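Local coordinates for protein vanadium-dependent bromoperoxidase (Corallina officinalis, PDB 1QHB) that catalyses the bromination of organic substrates with hydrogen peroxide and bromide, using bound vanadate, as a calcium-stabilised homododecamer, at residues A[104-108]-A[117-121]; A[185-189]-A[218-223]; A[508-512]-A[522-528]. Numbering follows the deposited sequence.

Contact 1: A[104-108]-A[117-121]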
ATOM      1  N   GLY A 104       3.971  58.714 -22.745  1.00 55.60           N
ATOM      2  CA  GLY A 104       3.788  57.444 -22.028  1.00 54.07           C
ATOM      3  C   GLY A 104       5.134  56.707 -22.009  1.00 52.64           C
ATOM      4  O   GLY A 104       5.311  55.620 -21.470  1.00 52.37           O
ATOM      5  N   LEU A 105       6.127  57.359 -22.592  1.00 47.15           N
ATOM      6  CA  LEU A 105       7.489  56.951 -22.751  1.00 43.97           C
ATOM      7  C   LEU A 105       8.285  57.360 -21.507  1.00 43.17           C
ATOM      8  O   LEU A 105       8.011  58.363 -20.842  1.00 42.44           O
ATOM      9  CB  LEU A 105       8.186  57.633 -23.924  1.00 49.26           C
ATOM     10  CG  LEU A 105       7.760  57.391 -25.370  1.00 51.21           C
ATOM     11  CD1 LEU A 105       8.489  58.425 -26.232  1.00 41.56           C
ATOM     12  CD2 LEU A 105       8.019  55.978 -25.869  1.00 47.53           C
ATOM     13  N   PRO A 106       9.324  56.577 -21.245  1.00 38.71           N
ATOM     14  CA  PRO A 106      10.174  56.823 -20.101  1.00 35.26           C
ATOM     15  C   PRO A 106      10.918  58.132 -20.247  1.00 33.23           C
ATOM     16  O   PRO A 106      11.247  58.697 -21.287  1.00 38.18           O
ATOM     17  CB  PRO A 106      11.113  55.628 -20.025  1.00 34.86           C
ATOM     18  CG  PRO A 106      10.637  54.655 -21.034  1.00 34.44           C
ATOM     19  CD  PRO A 106       9.723  55.360 -21.983  1.00 35.92           C
ATOM     20  N   ILE A 107      11.180  58.739 -19.076  1.00 25.08           N
ATOM     21  CA  ILE A 107      11.966  59.963 -19.057  1.00 25.71           C
ATOM     22  C   ILE A 107      13.352  59.565 -18.547  1.00 25.64           C
ATOM     23  O   ILE A 107      13.526  59.116 -17.399  1.00 24.66           O
ATOM     24  CB  ILE A 107      11.350  61.083 -18.203  1.00 32.74           C
ATOM     25  CG1 ILE A 107       9.962  61.411 -18.779  1.00 31.06           C
ATOM     26  CG2 ILE A 107      12.250  62.302 -18.191  1.00 20.44           C
ATOM     27  CD1 ILE A 107       9.108  62.237 -17.838  1.00 35.77           C
ATOM     28  N   TRP A 108      14.339  59.644 -19.427  1.00 21.61           N
ATOM     29  CA  TRP A 108      15.663  59.157 -19.101  1.00 20.04           C
ATOM     30  C   TRP A 108      16.526  60.314 -18.637  1.00 20.78           C
ATOM     31  O   TRP A 108      16.124  61.439 -18.978  1.00 23.15           O
ATOM     32  CB  TRP A 108      16.304  58.538 -20.357  1.00 15.11           C
ATOM     33  CG  TRP A 108      15.515  57.374 -20.877  1.00 16.24           C
ATOM     34  CD1 TRP A 108      14.861  57.295 -22.066  1.00 14.63           C
ATOM     35  CD2 TRP A 108      15.345  56.111 -20.230  1.00 15.63           C
ATOM     36  NE1 TRP A 108      14.239  56.067 -22.192  1.00 17.13           N
ATOM     37  CE2 TRP A 108      14.558  55.315 -21.070  1.00 18.50           C
ATOM     38  CE3 TRP A 108      15.776  55.589 -19.007  1.00 17.38           C
ATOM     39  CZ2 TRP A 108      14.167  54.011 -20.739  1.00 15.73           C
ATOM     40  CZ3 TRP A 108      15.389  54.322 -18.661  1.00 14.66           C
ATOM     41  CH2 TRP A 108      14.593  53.549 -19.526  1.00 13.82           C
ATOM     42  N   ASP A 117      14.428  57.657 -27.964  1.00 21.65           N
ATOM     43  CA  ASP A 117      13.134  57.172 -27.515  1.00 24.24           C
ATOM     44  C   ASP A 117      13.220  55.751 -27.004  1.00 23.93           C
ATOM     45  O   ASP A 117      12.273  54.979 -27.198  1.00 26.78           O
ATOM     46  CB  ASP A 117      12.098  57.239 -28.638  1.00 33.24           C
ATOM     47  CG  ASP A 117      11.811  58.684 -29.040  1.00 43.09           C
ATOM     48  OD1 ASP A 117      12.229  59.597 -28.289  1.00 47.80           O
ATOM     49  OD2 ASP A 117      11.199  58.874 -30.110  1.00 47.64           O
ATOM     50  N   LEU A 118      14.237  55.408 -26.211  1.00 22.06           N
ATOM     51  CA  LEU A 118      14.329  54.012 -25.750  1.00 20.18           C
ATOM     52  C   LEU A 118      13.147  53.645 -24.881  1.00 19.45           C
ATOM     53  O   LEU A 118      12.640  54.491 -24.119  1.00 20.73           O
ATOM     54  CB  LEU A 118      15.628  53.921 -24.922  1.00 16.79           C
ATOM     55  CG  LEU A 118      16.910  54.039 -25.775  1.00 19.69           C
ATOM     56  CD1 LEU A 118      18.145  53.795 -24.937  1.00 18.33           C
ATOM     57  CD2 LEU A 118      16.887  53.074 -26.960  1.00 18.99           C
ATOM     58  N   GLU A 119      12.761  52.399 -24.906  1.00 19.54           N
ATOM     59  CA  GLU A 119      11.748  51.836 -24.047  1.00 21.17           C
ATOM     60  C   GLU A 119      12.503  50.939 -23.041  1.00 21.74           C
ATOM     61  O   GLU A 119      13.724  50.879 -23.149  1.00 17.81           O
ATOM     62  CB  GLU A 119      10.725  51.029 -24.820  1.00 21.64           C
ATOM     63  CG  GLU A 119       9.366  51.721 -24.901  1.00 31.60           C
ATOM     64  CD  GLU A 119       8.691  51.934 -23.552  1.00 34.35           C
ATOM     65  OE1 GLU A 119       9.180  51.434 -22.517  1.00 26.06           O
ATOM     66  OE2 GLU A 119       7.658  52.649 -23.546  1.00 39.45           O
ATOM     67  N   VAL A 120      11.778  50.305 -22.137  1.00 19.75           N
ATOM     68  CA  VAL A 120      12.332  49.466 -21.113  1.00 17.19           C
ATOM     69  C   VAL A 120      12.460  48.005 -21.520  1.00 20.17           C
ATOM     70  O   VAL A 120      11.767  47.573 -22.438  1.00 19.83           O
ATOM     71  CB  VAL A 120      11.483  49.491 -19.814  1.00 22.15           C
ATOM     72  CG1 VAL A 120      11.416  50.918 -19.299  1.00 13.75           C
ATOM     73  CG2 VAL A 120      10.089  48.941 -20.057  1.00 19.28           C
ATOM     74  N   ARG A 121      13.326  47.263 -20.833  1.00 19.95           N
ATOM     75  CA  ARG A 121      13.415  45.812 -21.116  1.00 22.24           C
ATOM     76  C   ARG A 121      13.028  45.140 -19.798  1.00 21.95           C
ATOM     77  O   ARG A 121      13.212  45.783 -18.766  1.00 24.79           O
ATOM     78  CB  ARG A 121      14.792  45.375 -21.647  1.00 16.81           C
ATOM     79  CG  ARG A 121      15.953  45.778 -20.764  1.00 19.36           C
ATOM     80  CD  ARG A 121      17.297  45.369 -21.347  1.00 22.67           C
ATOM     81  NE  ARG A 121      17.367  43.918 -21.555  1.00 21.38           N
ATOM     82  CZ  ARG A 121      18.446  43.164 -21.526  1.00 26.83           C
ATOM     83  NH1 ARG A 121      19.644  43.695 -21.277  1.00 15.77           N
ATOM     84  NH2 ARG A 121      18.250  41.861 -21.771  1.00 17.49           N
TER
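A short helix can be bracketed by joining the loops on its two flanks, as at helix 111-115. A Schellman motif, with Asp117 at positive phi, ends it, and the exit loop crosses residues 104-108 nearly at right angles. Gly104 has phi 87° and psi 1°, where a beta carbon would press on the carbonyl O of the preceding residue. Leu105 points sideways, yet its tip comes back, with CD2 4.1 Å from Glu119 OE2. Arg99 salt-bridges Glu119 OE1, which also accepts a hydrogen bond from Val120 N at 2.9 Å. Pro106 presents its ring to the exit loop, CG lying 3.7 Å from Leu118 O and 4.2 Å from Val120 CG1. Ile107 turns away. Trp108 completes the join: its indole packs on Leu118 and Val120, while another subunit of the dodecamer packs on these same two residues through Val253 and Lys364. At the indole's edge, Trp108 NE1 donates to Leu118 O at 3.0 Å, with an N-H...O angle of 157°.

Contact 2: A[185-189]-A[218-223]; sequences IRSAI and VTVGNL
A helix can pack on a tight turn by setting apolar residues one helical turn apart against it, as residues 185-189 of helix 182-192 do with 218-223. In the helix, Ile189 N donates to Ile185 O at 3.0 Å. Opposite it, Thr219 to Asn222 forms a type I beta turn, with Val220 at -61/-33 and Gly221 at -74/-18; Asn222 N reaches Thr219 O at 3.2 Å. The turn is fastened by Thr219 N to Asn222 OD1 (3.0 Å), and weakly by Asn222 N to Thr219 OG1 (3.2 Å); Val218 N donates to Asn193 OD1. In register, the CA atoms of Ile189 and Val218 are 5.9 Å apart and those of Ile185 and Val220 7.4 Å.

Ile189 (m, t) lies on the turn's backbone, CG2 3.4 Å from Val218 O and CD1 3.6 Å from Val220 N. Among side chains, its CD1 is 3.8 Å from Val220 CG2, its CG1 4.1 Å from Val218 CG1 and 4.2 Å from Leu223 CD1. Ile185 (m, m) sets CD1 3.8 Å from Leu223 CD2 and CG2 4.2 Å from Val220 CG2. Leu223 is t, p; both valines are t. These contacts are van der Waals, so the join probably rests on dispersion and water exclusion.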
ATOM      1  N   ILE A 185      51.063  44.949 -19.868  1.00 16.31           N
ATOM      2  CA  ILE A 185      51.110  43.619 -19.251  1.00 19.57           C
ATOM      3  C   ILE A 185      51.855  43.647 -17.948  1.00 22.60           C
ATOM      4  O   ILE A 185      51.368  43.181 -16.899  1.00 22.22           O
ATOM      5  CB  ILE A 185      51.670  42.587 -20.226  1.00 18.59           C
ATOM      6  CG1 ILE A 185      50.728  42.458 -21.441  1.00 23.71           C
ATOM      7  CG2 ILE A 185      51.936  41.209 -19.612  1.00 17.07           C
ATOM      8  CD1 ILE A 185      49.384  41.831 -21.116  1.00 23.92           C
ATOM      9  N   ARG A 186      53.044  44.250 -17.899  1.00 23.44           N
ATOM     10  CA  ARG A 186      53.846  44.269 -16.666  1.00 20.95           C
ATOM     11  C   ARG A 186      53.172  45.030 -15.556  1.00 18.52           C
ATOM     12  O   ARG A 186      53.236  44.703 -14.380  1.00 21.16           O
ATOM     13  CB  ARG A 186      55.192  44.883 -17.030  1.00 29.04           C
ATOM     14  CG  ARG A 186      56.014  44.069 -18.007  1.00 53.53           C
ATOM     15  CD  ARG A 186      56.649  42.835 -17.380  1.00 71.25           C
ATOM     16  NE  ARG A 186      58.091  42.801 -17.617  1.00 87.70           N
ATOM     17  CZ  ARG A 186      58.996  42.147 -16.897  1.00 93.34           C
ATOM     18  NH1 ARG A 186      58.652  41.422 -15.835  1.00 96.48           N
ATOM     19  NH2 ARG A 186      60.283  42.219 -17.232  1.00 97.91           N
ATOM     20  N   SER A 187      52.508  46.127 -15.871  1.00 15.84           N
ATOM     21  CA  SER A 187      51.790  46.942 -14.894  1.00 21.66           C
ATOM     22  C   SER A 187      50.541  46.222 -14.434  1.00 22.69           C
ATOM     23  O   SER A 187      50.154  46.341 -13.269  1.00 26.38           O
ATOM     24  CB  SER A 187      51.550  48.324 -15.512  1.00 14.54           C
ATOM     25  OG  SER A 187      50.201  48.687 -15.431  1.00 43.75           O
ATOM     26  N   ALA A 188      49.906  45.408 -15.269  1.00 18.52           N
ATOM     27  CA  ALA A 188      48.731  44.635 -14.922  1.00 19.50           C
ATOM     28  C   ALA A 188      49.125  43.596 -13.886  1.00 19.08           C
ATOM     29  O   ALA A 188      48.460  43.447 -12.878  1.00 20.47           O
ATOM     30  CB  ALA A 188      48.246  43.789 -16.112  1.00 13.22           C
ATOM     31  N   ILE A 189      50.212  42.880 -14.186  1.00 21.08           N
ATOM     32  CA  ILE A 189      50.626  41.814 -13.277  1.00 19.98           C
ATOM     33  C   ILE A 189      51.121  42.282 -11.921  1.00 24.60           C
ATOM     34  O   ILE A 189      51.023  41.635 -10.877  1.00 30.88           O
ATOM     35  CB  ILE A 189      51.720  41.038 -14.038  1.00 16.19           C
ATOM     36  CG1 ILE A 189      51.042  40.204 -15.149  1.00 14.59           C
ATOM     37  CG2 ILE A 189      52.576  40.140 -13.180  1.00  9.25           C
ATOM     38  CD1 ILE A 189      52.077  39.702 -16.160  1.00 20.26           C
ATOM     39  N   VAL A 218      50.196  36.115 -10.042  1.00 18.57           N
ATOM     40  CA  VAL A 218      49.841  36.300 -11.441  1.00 17.43           C
ATOM     41  C   VAL A 218      51.111  36.405 -12.283  1.00 20.89           C
ATOM     42  O   VAL A 218      52.051  37.082 -11.873  1.00 22.66           O
ATOM     43  CB  VAL A 218      49.011  37.580 -11.566  1.00 19.24           C
ATOM     44  CG1 VAL A 218      48.558  37.816 -12.997  1.00 11.37           C
ATOM     45  CG2 VAL A 218      47.862  37.475 -10.564  1.00 10.42           C
ATOM     46  N   THR A 219      51.153  35.721 -13.405  1.00 18.03           N
ATOM     47  CA  THR A 219      52.270  35.741 -14.322  1.00 18.94           C
ATOM     48  C   THR A 219      51.681  35.960 -15.727  1.00 18.47           C
ATOM     49  O   THR A 219      50.468  35.825 -15.927  1.00 19.90           O
ATOM     50  CB  THR A 219      53.021  34.400 -14.357  1.00 20.86           C
ATOM     51  OG1 THR A 219      52.063  33.427 -14.831  1.00 25.24           O
ATOM     52  CG2 THR A 219      53.565  33.903 -13.031  1.00 18.04           C
ATOM     53  N   VAL A 220      52.499  36.182 -16.745  1.00 19.63           N
ATOM     54  CA  VAL A 220      52.023  36.319 -18.112  1.00 20.81           C
ATOM     55  C   VAL A 220      51.330  35.020 -18.544  1.00 19.35           C
ATOM     56  O   VAL A 220      50.369  35.082 -19.305  1.00 20.72           O
ATOM     57  CB  VAL A 220      53.146  36.553 -19.159  1.00 29.50           C
ATOM     58  CG1 VAL A 220      52.548  36.849 -20.538  1.00 28.79           C
ATOM     59  CG2 VAL A 220      54.036  37.695 -18.762  1.00 33.86           C
ATOM     60  N   GLY A 221      51.774  33.870 -18.068  1.00 18.41           N
ATOM     61  CA  GLY A 221      51.238  32.575 -18.405  1.00 16.82           C
ATOM     62  C   GLY A 221      49.914  32.246 -17.789  1.00 19.59           C
ATOM     63  O   GLY A 221      49.271  31.314 -18.271  1.00 20.47           O
ATOM     64  N   ASN A 222      49.492  32.939 -16.747  1.00 18.24           N
ATOM     65  CA  ASN A 222      48.156  32.643 -16.199  1.00 18.18           C
ATOM     66  C   ASN A 222      47.265  33.879 -16.229  1.00 17.18           C
ATOM     67  O   ASN A 222      46.109  33.804 -15.778  1.00 17.66           O
ATOM     68  CB  ASN A 222      48.268  32.051 -14.815  1.00 10.14           C
ATOM     69  CG  ASN A 222      48.745  32.947 -13.734  1.00 16.80           C
ATOM     70  OD1 ASN A 222      48.625  34.152 -13.772  1.00 13.03           O
ATOM     71  ND2 ASN A 222      49.330  32.316 -12.722  1.00 16.81           N
ATOM     72  N   LEU A 223      47.766  34.970 -16.786  1.00 16.09           N
ATOM     73  CA  LEU A 223      47.010  36.219 -16.812  1.00 13.43           C
ATOM     74  C   LEU A 223      45.700  36.073 -17.554  1.00 16.17           C
ATOM     75  O   LEU A 223      45.571  35.678 -18.735  1.00 15.47           O
ATOM     76  CB  LEU A 223      47.830  37.375 -17.399  1.00  8.60           C
ATOM     77  CG  LEU A 223      47.184  38.743 -17.492  1.00 15.62           C
ATOM     78  CD1 LEU A 223      47.025  39.437 -16.136  1.00 10.83           C
ATOM     79  CD2 LEU A 223      48.048  39.649 -18.370  1.00 17.94           C
TER

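Contact 3: A[508-512]-A[522-528]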
ATOM      1  N   GLN A 508      48.874  18.463 -33.147  1.00 23.25           N
ATOM      2  CA  GLN A 508      49.006  19.678 -33.936  1.00 23.84           C
ATOM      3  C   GLN A 508      48.425  20.843 -33.133  1.00 20.38           C
ATOM      4  O   GLN A 508      47.239  20.814 -32.768  1.00 23.96           O
ATOM      5  CB  GLN A 508      48.255  19.593 -35.245  1.00 34.50           C
ATOM      6  CG  GLN A 508      48.672  18.572 -36.286  1.00 50.05           C
ATOM      7  CD  GLN A 508      47.833  18.779 -37.549  1.00 65.48           C
ATOM      8  OE1 GLN A 508      46.608  18.632 -37.552  1.00 70.18           O
ATOM      9  NE2 GLN A 508      48.505  19.145 -38.636  1.00 68.51           N
ATOM     10  N   VAL A 509      49.253  21.784 -32.750  1.00 13.60           N
ATOM     11  CA  VAL A 509      48.862  22.914 -31.951  1.00 16.92           C
ATOM     12  C   VAL A 509      48.967  24.178 -32.776  1.00 22.10           C
ATOM     13  O   VAL A 509      50.027  24.473 -33.319  1.00 22.34           O
ATOM     14  CB  VAL A 509      49.679  23.063 -30.664  1.00 16.94           C
ATOM     15  CG1 VAL A 509      49.040  24.067 -29.712  1.00 12.69           C
ATOM     16  CG2 VAL A 509      49.777  21.727 -29.924  1.00 18.28           C
ATOM     17  N   PHE A 510      47.844  24.895 -32.902  1.00 19.40           N
ATOM     18  CA  PHE A 510      47.796  26.106 -33.675  1.00 15.43           C
ATOM     19  C   PHE A 510      47.474  27.323 -32.839  1.00 16.51           C
ATOM     20  O   PHE A 510      46.895  27.196 -31.788  1.00 18.30           O
ATOM     21  CB  PHE A 510      46.697  26.003 -34.731  1.00 13.02           C
ATOM     22  CG  PHE A 510      47.017  25.014 -35.803  1.00 20.14           C
ATOM     23  CD1 PHE A 510      47.902  25.336 -36.821  1.00 22.02           C
ATOM     24  CD2 PHE A 510      46.479  23.746 -35.739  1.00 21.97           C
ATOM     25  CE1 PHE A 510      48.221  24.378 -37.786  1.00 22.06           C
ATOM     26  CE2 PHE A 510      46.791  22.799 -36.695  1.00 20.67           C
ATOM     27  CZ  PHE A 510      47.656  23.112 -37.725  1.00 21.24           C
ATOM     28  N   GLU A 511      47.819  28.478 -33.303  1.00 15.85           N
ATOM     29  CA  GLU A 511      47.495  29.771 -32.691  1.00 16.07           C
ATOM     30  C   GLU A 511      47.153  30.737 -33.847  1.00 15.86           C
ATOM     31  O   GLU A 511      47.478  30.397 -35.002  1.00 16.81           O
ATOM     32  CB  GLU A 511      48.655  30.347 -31.938  1.00 15.43           C
ATOM     33  CG  GLU A 511      48.953  29.754 -30.578  1.00 30.56           C
ATOM     34  CD  GLU A 511      50.267  30.315 -30.039  1.00 35.57           C
ATOM     35  OE1 GLU A 511      50.258  31.543 -29.843  1.00 39.27           O
ATOM     36  OE2 GLU A 511      51.234  29.553 -29.832  1.00 31.53           O
ATOM     37  N   VAL A 512      46.676  31.912 -33.504  1.00 13.56           N
ATOM     38  CA  VAL A 512      46.344  32.897 -34.548  1.00 16.49           C
ATOM     39  C   VAL A 512      47.627  33.705 -34.803  1.00 19.34           C
ATOM     40  O   VAL A 512      48.330  34.128 -33.904  1.00 18.00           O
ATOM     41  CB  VAL A 512      45.157  33.770 -34.137  1.00 19.37           C
ATOM     42  CG1 VAL A 512      44.858  34.883 -35.138  1.00 14.44           C
ATOM     43  CG2 VAL A 512      43.853  32.965 -33.959  1.00 12.66           C
ATOM     44  N   SER A 522      51.896  26.643 -33.492  1.00 23.33           N
ATOM     45  CA  SER A 522      52.279  27.293 -32.248  1.00 23.16           C
ATOM     46  C   SER A 522      53.720  26.997 -31.857  1.00 23.90           C
ATOM     47  O   SER A 522      54.256  25.951 -32.220  1.00 19.98           O
ATOM     48  CB  SER A 522      51.339  26.729 -31.162  1.00 22.00           C
ATOM     49  OG  SER A 522      51.800  27.064 -29.874  1.00 20.49           O
ATOM     50  N   SER A 523      54.271  27.766 -30.915  1.00 24.19           N
ATOM     51  CA  SER A 523      55.644  27.444 -30.458  1.00 31.59           C
ATOM     52  C   SER A 523      55.556  26.395 -29.348  1.00 31.60           C
ATOM     53  O   SER A 523      56.546  25.756 -29.001  1.00 32.34           O
ATOM     54  CB  SER A 523      56.377  28.684 -29.960  1.00 31.54           C
ATOM     55  OG  SER A 523      55.538  29.302 -28.983  1.00 51.89           O
ATOM     56  N   PHE A 524      54.372  26.256 -28.746  1.00 29.91           N
ATOM     57  CA  PHE A 524      54.172  25.197 -27.761  1.00 28.27           C
ATOM     58  C   PHE A 524      54.217  23.877 -28.528  1.00 29.42           C
ATOM     59  O   PHE A 524      53.533  23.629 -29.525  1.00 32.73           O
ATOM     60  CB  PHE A 524      52.854  25.383 -27.041  1.00 23.92           C
ATOM     61  CG  PHE A 524      52.606  24.351 -25.991  1.00 25.22           C
ATOM     62  CD1 PHE A 524      53.185  24.483 -24.738  1.00 23.75           C
ATOM     63  CD2 PHE A 524      51.787  23.251 -26.255  1.00 23.90           C
ATOM     64  CE1 PHE A 524      52.933  23.549 -23.751  1.00 27.21           C
ATOM     65  CE2 PHE A 524      51.560  22.287 -25.283  1.00 25.42           C
ATOM     66  CZ  PHE A 524      52.142  22.462 -24.027  1.00 25.88           C
ATOM     67  N   PRO A 525      55.084  22.977 -28.117  1.00 33.08           N
ATOM     68  CA  PRO A 525      55.241  21.700 -28.772  1.00 37.01           C
ATOM     69  C   PRO A 525      53.996  20.818 -28.753  1.00 42.61           C
ATOM     70  O   PRO A 525      53.665  20.163 -29.754  1.00 47.01           O
ATOM     71  CB  PRO A 525      56.355  21.008 -28.000  1.00 36.49           C
ATOM     72  CG  PRO A 525      56.957  22.017 -27.090  1.00 37.16           C
ATOM     73  CD  PRO A 525      55.975  23.154 -26.932  1.00 35.19           C
ATOM     74  N   GLY A 526      53.323  20.727 -27.602  1.00 41.16           N
ATOM     75  CA  GLY A 526      52.186  19.808 -27.483  1.00 37.97           C
ATOM     76  C   GLY A 526      52.815  18.567 -26.843  1.00 37.79           C
ATOM     77  O   GLY A 526      53.964  18.618 -26.405  1.00 42.41           O
ATOM     78  N   PRO A 527      52.086  17.481 -26.782  1.00 35.86           N
ATOM     79  CA  PRO A 527      50.709  17.442 -27.254  1.00 30.11           C
ATOM     80  C   PRO A 527      49.802  18.006 -26.174  1.00 25.90           C
ATOM     81  O   PRO A 527      50.168  18.282 -25.036  1.00 22.54           O
ATOM     82  CB  PRO A 527      50.503  15.923 -27.420  1.00 28.63           C
ATOM     83  CG  PRO A 527      51.212  15.398 -26.203  1.00 31.95           C
ATOM     84  CD  PRO A 527      52.507  16.182 -26.187  1.00 33.08           C
ATOM     85  N   LEU A 528      48.552  18.191 -26.514  1.00 24.35           N
ATOM     86  CA  LEU A 528      47.507  18.615 -25.581  1.00 19.42           C
ATOM     87  C   LEU A 528      46.555  17.432 -25.503  1.00 18.13           C
ATOM     88  O   LEU A 528      46.669  16.547 -26.356  1.00 16.65           O
ATOM     89  CB  LEU A 528      46.822  19.833 -26.203  1.00 19.11           C
ATOM     90  CG  LEU A 528      47.687  21.110 -26.264  1.00 19.68           C
ATOM     91  CD1 LEU A 528      47.004  22.179 -27.088  1.00 17.42           C
ATOM     92  CD2 LEU A 528      47.919  21.626 -24.851  1.00 13.67           C
TER
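In the hairpin of strands 510-512 and 519-521, the departing chain stays tied to its partner beyond the last strand residue. Ser522 follows strand 519-521 and extends its pairing with strand 510-512, its N donating to Val509 O at 2.9 Å. Its hydroxyl works twice: Ser522 OG donates to Glu511 OE2 at 2.6 Å and accepts from Phe524 N at 2.9 Å, an ST turn that bends the chain away from the strand direction. The CA-to-CB bond of Ser523 points away. Phe524 offers its ring edge to Val509, CD2 standing 4.5 Å from Val509 CG2, and also packs on Val233. Pro525 turns its ring away. At Gly526 the backbone passes close over the valine, CA 3.9 Å from Val509 CG2; a beta carbon there would collide with that methyl, and the positive phi of 97° also suits glycine. The peptide before Pro527 is cis; beyond it Leu528 sets CD1 3.8 Å from Val509 CG1 and pairs through its backbone with Ile506. Val509 is flanked by Ser522, Phe524, Pro525, Gly526 and Leu528, through both side chains and backbone, while a single serine hydroxyl couples a carboxylate to the turn.

Read from the N terminus, the three contacts follow one another in series, none enclosing or crossing another. Contact 1 closes a short loop around helix 111-115 and lies at the subunit edge that meets a second subunit. Contact 2 closes a longer excursion of 28 residues, including helices 196-199 and 208-213, bringing the chain back to helix 182-192. Contact 3, much later, ties the exit of a hairpin to its first strand just before helix 530-548. Contacts 2 and 3 are neighbours, with centres about 21 Å apart and nearest atoms about 10 Å apart, whereas contact 1 lies across the chain's centre from contact 3, about 51 Å between centres.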